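PDB 1BKP: thymidylate synthase A from Bacillus subtilis, which catalyses the reductive methylation of dUMP to dTMP, with 5,10-methylenetetrahydrofolate as the donor of the methyl group and the reducing equivalents. Local coordinates for the interface of chains A and B. Residues are numbered along the deposited sequence; one frame, centred on the assembly and turned at random. Chains: chain A/B, Thymidylate synthase A.

Contact 1 and contact 2 are symmetry-related parts of one homodimer interface, and the centres of their C-alpha atoms lie about 16 Å apart. Strands 161-169 and 172-179 supply residues to both. A:Ile43, A:Arg178 and A:Gly218 with B:Tyr167 and B:Glu176 in contact 1 recur in contact 2 with the chains exchanged. Contact 1 also shows A:Ser44 and B:Gln165 in the polar network, and contact 2 shows A:His174 and A:Ile214 around the isoleucine. Each subunit thus gives an arginine and an isoleucine to its partner. Contact 1 is centred about 10 Å from the nucleophile A:Cys160, near that active site; contact 2 is about 16 Å away.

Contact 1: the interface of chains A and B. Residues chain A 43-44, 178, 218; chain B 165, 167, 176.
The guanidinium of A:Arg178 meets chain B along its edge, with the phenol oxygen of B:Tyr167 and the amide carbon of B:Gln165 near its plane. A water lies in the plane too, beside NE. One face of the B:Tyr167 ring carries the methyl CG2 of A:Ile43, 3.9 Å from the ring centroid and displaced toward the rim. CB of B:Glu176 lies at an edge of this ring. This is part of the homodimer interface, where B:Gln165 and B:Tyr167 of strand 161-169 and B:Glu176 of strand 172-179 take the arginine of the other subunit. The end of A:Arg178 grips one oxygen twice: NH1 and NH2 each donate to OE1 of B:Gln165, at 2.8 Å. The NH1 bond runs nearly along the amide C=O axis, while NH2 comes from above the carbonyl plane. The two flat groups stand 88° apart. NH2 also forms a salt bridge to the carboxylate OE1 of B:Glu176, at 2.9 Å, reaching it from well above the carboxylate plane. The extended chain of A:Arg178, with CG opposite the backbone N (chi1 -169°), carries the charge across to chain B. The hydroxyl OH of B:Tyr167 donates to the same OE1, at 2.7 Å, and helps to hold the carboxylate in place within chain B. A methionine in place of A:Arg178 would probably leave the B:Glu176 carboxylate without its cross-chain positive charge and B:Gln165 OE1 without these two donors. Water 1 links NE of A:Arg178 to OE2 of B:Glu176. That second carboxylate oxygen also accepts a hydrogen bond from the hydroxyl OG of A:Ser44, at 2.6 Å, which arrives from above the carboxylate plane.

Contact 2: the interface of chains A and B. Residues chain A 167, 174, 176, 214; chain B 43, 178, 218-219.
Paired strands 161-169 and 172-179 of chain A form part of the dimer-interface sheet of thymidylate synthase, and B:Ile43 from a loop packs against them. Its methyl CD1 sits over the face of the A:His174 imidazole, 3.6 Å from the ring centroid. Its other methyl, CG2, lies over the face of the A:Tyr167 ring, 3.9 Å from that centroid. The branches divide the work: CG1 turns away from the carbonyl carbon (chi1 -71°) and leads CD1 to the histidine, while CG2 meets the tyrosine. CG2 also touches CD1 of A:Ile214 at 4.0 Å. The aliphatic side chain is thus held against two rings and a neighbouring isoleucine. Beyond the tyrosine ring the contact becomes polar. OH of A:Tyr167 donates to the carboxylate OE1 of A:Glu176, at 2.7 Å, almost in line with the C-O bond. The side chain of B:Arg178 comes toward that of A:Glu176 from the opposite direction, and its NH2 meets the same OE1 in a salt bridge of 3.0 Å, whose hydrogen bond is weak. NH2 is also 3.1 Å from OH of A:Tyr167, which lies at the guanidinium edge. Water 2 joins NE of B:Arg178 to OE2 of A:Glu176. The backbone at B:Gly218 and B:Asp219 borders the tyrosine ring near CE2. In the fold, A:Ile214 lies on strand 209-217, while B:Gly218 and B:Asp219 occupy the turn between strands 209-217 and 220-223 of the other subunit.

Contact 1: the interface of chains A and B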
loop_
_atom_site.group_PDB
_atom_site.type_symbol
_atom_site.label_atom_id
_atom_site.label_comp_id
_atom_site.label_asym_id
_atom_site.label_seq_id
_atom_site.Cartn_x
_atom_site.Cartn_y
_atom_site.Cartn_z
ATOM N N ILE A 43 13.605 -0.423 4.870
ATOM C CA ILE A 43 12.261 -0.846 4.526
ATOM C C ILE A 43 11.193 -0.027 5.206
ATOM O O ILE A 43 11.268 0.206 6.426
ATOM C CB ILE A 43 12.088 -2.342 5.008
ATOM C CG1 ILE A 43 12.947 -3.306 4.153
ATOM C CG2 ILE A 43 10.736 -2.839 4.845
ATOM C CD1 ILE A 43 12.939 -4.763 4.850
ATOM N N SER A 44 10.170 0.328 4.423
ATOM C CA SER A 44 9.018 1.010 4.869
ATOM C C SER A 44 9.206 2.363 5.540
ATOM O O SER A 44 9.265 2.459 6.764
ATOM C CB SER A 44 8.133 0.058 5.696
ATOM O OG SER A 44 6.874 0.606 5.952
ATOM N N ARG A 178 1.531 4.955 -2.633
ATOM C CA ARG A 178 2.615 4.028 -2.254
ATOM C C ARG A 178 3.490 3.685 -3.420
ATOM O O ARG A 178 2.966 3.347 -4.505
ATOM C CB ARG A 178 2.128 2.692 -1.659
ATOM C CG ARG A 178 3.319 1.852 -1.017
ATOM C CD ARG A 178 2.758 0.721 -0.175
ATOM N NE ARG A 178 3.872 0.018 0.435
ATOM C CZ ARG A 178 4.560 -0.964 -0.110
ATOM N NH1 ARG A 178 4.102 -1.591 -1.187
ATOM N NH2 ARG A 178 5.590 -1.461 0.549
ATOM N N GLY A 218 8.161 1.357 -0.006
ATOM C CA GLY A 218 8.543 0.033 0.525
ATOM C C GLY A 218 10.053 -0.157 0.533
ATOM O O GLY A 218 10.686 0.091 1.515
ATOM N N GLN B 165 3.873 -7.113 0.522
ATOM C CA GLN B 165 5.144 -6.971 -0.184
ATOM C C GLN B 165 6.138 -7.687 0.771
ATOM O O GLN B 165 6.152 -7.456 2.018
ATOM C CB GLN B 165 5.554 -5.525 -0.369
ATOM C CG GLN B 165 6.889 -5.475 -1.242
ATOM C CD GLN B 165 7.191 -4.075 -1.743
ATOM O OE1 GLN B 165 6.435 -3.160 -1.563
ATOM N NE2 GLN B 165 8.314 -3.944 -2.448
ATOM N N TYR B 167 10.375 -8.768 1.532
ATOM C CA TYR B 167 11.730 -8.347 1.281
ATOM C C TYR B 167 12.643 -9.392 1.941
ATOM O O TYR B 167 12.397 -9.902 3.048
ATOM C CB TYR B 167 12.055 -7.023 1.999
ATOM C CG TYR B 167 10.998 -5.955 1.837
ATOM C CD1 TYR B 167 9.880 -5.939 2.638
ATOM C CD2 TYR B 167 11.127 -5.000 0.870
ATOM C CE1 TYR B 167 8.891 -4.963 2.517
ATOM C CE2 TYR B 167 10.108 -3.996 0.678
ATOM C CZ TYR B 167 9.006 -3.974 1.523
ATOM O OH TYR B 167 8.035 -2.926 1.403
ATOM N N GLU B 176 5.435 -6.784 4.779
ATOM C CA GLU B 176 4.685 -5.534 4.986
ATOM C C GLU B 176 3.273 -5.794 4.384
ATOM O O GLU B 176 3.160 -6.249 3.214
ATOM C CB GLU B 176 5.403 -4.357 4.275
ATOM C CG GLU B 176 4.659 -3.101 4.445
ATOM C CD GLU B 176 5.450 -1.846 4.047
ATOM O OE1 GLU B 176 6.399 -1.992 3.267
ATOM O OE2 GLU B 176 5.178 -0.748 4.603
HETATM O O HOH W 1 4.854 1.233 2.741
#

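Contact 2: the interface of chains A and B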
loop_
_atom_site.group_PDB
_atom_site.type_symbol
_atom_site.label_atom_id
_atom_site.label_comp_id
_atom_site.label_asym_id
_atom_site.label_seq_id
_atom_site.Cartn_x
_atom_site.Cartn_y
_atom_site.Cartn_z
ATOM N N TYR A 167 -9.333 9.976 0.526
ATOM C CA TYR A 167 -10.306 9.950 1.621
ATOM C C TYR A 167 -10.961 11.348 1.591
ATOM O O TYR A 167 -10.251 12.377 1.443
ATOM C CB TYR A 167 -9.568 9.829 2.949
ATOM C CG TYR A 167 -8.567 8.686 2.974
ATOM C CD1 TYR A 167 -7.261 8.854 2.498
ATOM C CD2 TYR A 167 -8.894 7.456 3.522
ATOM C CE1 TYR A 167 -6.337 7.837 2.576
ATOM C CE2 TYR A 167 -7.950 6.439 3.624
ATOM C CZ TYR A 167 -6.687 6.655 3.149
ATOM O OH TYR A 167 -5.746 5.670 3.298
ATOM N N HIS A 174 -7.917 13.990 1.185
ATOM C CA HIS A 174 -6.589 13.479 1.604
ATOM C C HIS A 174 -6.154 12.450 0.556
ATOM O O HIS A 174 -7.015 11.697 0.002
ATOM C CB HIS A 174 -6.722 12.825 2.995
ATOM C CG HIS A 174 -7.372 13.709 4.009
ATOM N ND1 HIS A 174 -6.679 14.374 5.021
ATOM C CD2 HIS A 174 -8.698 13.981 4.226
ATOM C CE1 HIS A 174 -7.547 15.011 5.803
ATOM N NE2 HIS A 174 -8.772 14.791 5.354
ATOM N N GLU A 176 -3.276 9.310 -0.226
ATOM C CA GLU A 176 -2.193 8.461 0.281
ATOM C C GLU A 176 -1.659 7.695 -0.941
ATOM O O GLU A 176 -2.410 7.046 -1.655
ATOM C CB GLU A 176 -2.725 7.483 1.357
ATOM C CG GLU A 176 -1.618 6.647 1.937
ATOM C CD GLU A 176 -1.925 6.024 3.300
ATOM O OE1 GLU A 176 -3.114 5.876 3.629
ATOM O OE2 GLU A 176 -0.973 5.677 4.020
ATOM N N ILE A 214 0.210 11.921 1.941
ATOM C CA ILE A 214 1.064 10.903 2.540
ATOM C C ILE A 214 1.719 10.100 1.397
ATOM O O ILE A 214 1.031 9.582 0.541
ATOM C CB ILE A 214 0.156 10.014 3.392
ATOM C CG1 ILE A 214 -0.535 10.889 4.439
ATOM C CG2 ILE A 214 0.952 8.938 4.044
ATOM C CD1 ILE A 214 -1.977 10.559 4.616
ATOM N N ILE B 43 -6.552 8.583 9.607
ATOM C CA ILE B 43 -6.049 8.077 8.314
ATOM C C ILE B 43 -4.582 7.686 8.439
ATOM O O ILE B 43 -3.817 8.441 9.034
ATOM C CB ILE B 43 -6.162 9.313 7.225
ATOM C CG1 ILE B 43 -7.622 9.591 6.877
ATOM C CG2 ILE B 43 -5.366 9.049 5.984
ATOM C CD1 ILE B 43 -7.742 10.990 6.234
ATOM N N ARG B 178 -1.006 -4.325 3.885
ATOM C CA ARG B 178 -1.860 -3.141 3.951
ATOM C C ARG B 178 -3.282 -3.512 3.886
ATOM O O ARG B 178 -3.705 -4.263 2.985
ATOM C CB ARG B 178 -1.570 -2.126 2.843
ATOM C CG ARG B 178 -2.369 -0.758 3.030
ATOM C CD ARG B 178 -1.707 0.321 2.195
ATOM N NE ARG B 178 -2.386 1.583 2.526
ATOM C CZ ARG B 178 -3.534 2.045 2.007
ATOM N NH1 ARG B 178 -4.234 1.402 1.033
ATOM N NH2 ARG B 178 -4.025 3.198 2.510
ATOM N N GLY B 218 -5.198 2.133 6.083
ATOM C CA GLY B 218 -5.604 3.416 5.502
ATOM C C GLY B 218 -6.718 4.055 6.336
ATOM O O GLY B 218 -6.468 4.915 7.129
ATOM N N ASP B 219 -7.951 3.581 6.224
ATOM C CA ASP B 219 -9.000 4.186 7.060
ATOM C C ASP B 219 -9.165 3.378 8.392
ATOM O O ASP B 219 -9.580 2.221 8.331
ATOM C CB ASP B 219 -10.301 4.118 6.307
ATOM C CG ASP B 219 -11.407 4.904 7.027
ATOM O OD1 ASP B 219 -11.922 4.321 7.953
ATOM O OD2 ASP B 219 -11.647 6.110 6.762
HETATM O O HOH W 2 -1.441 3.031 5.040
#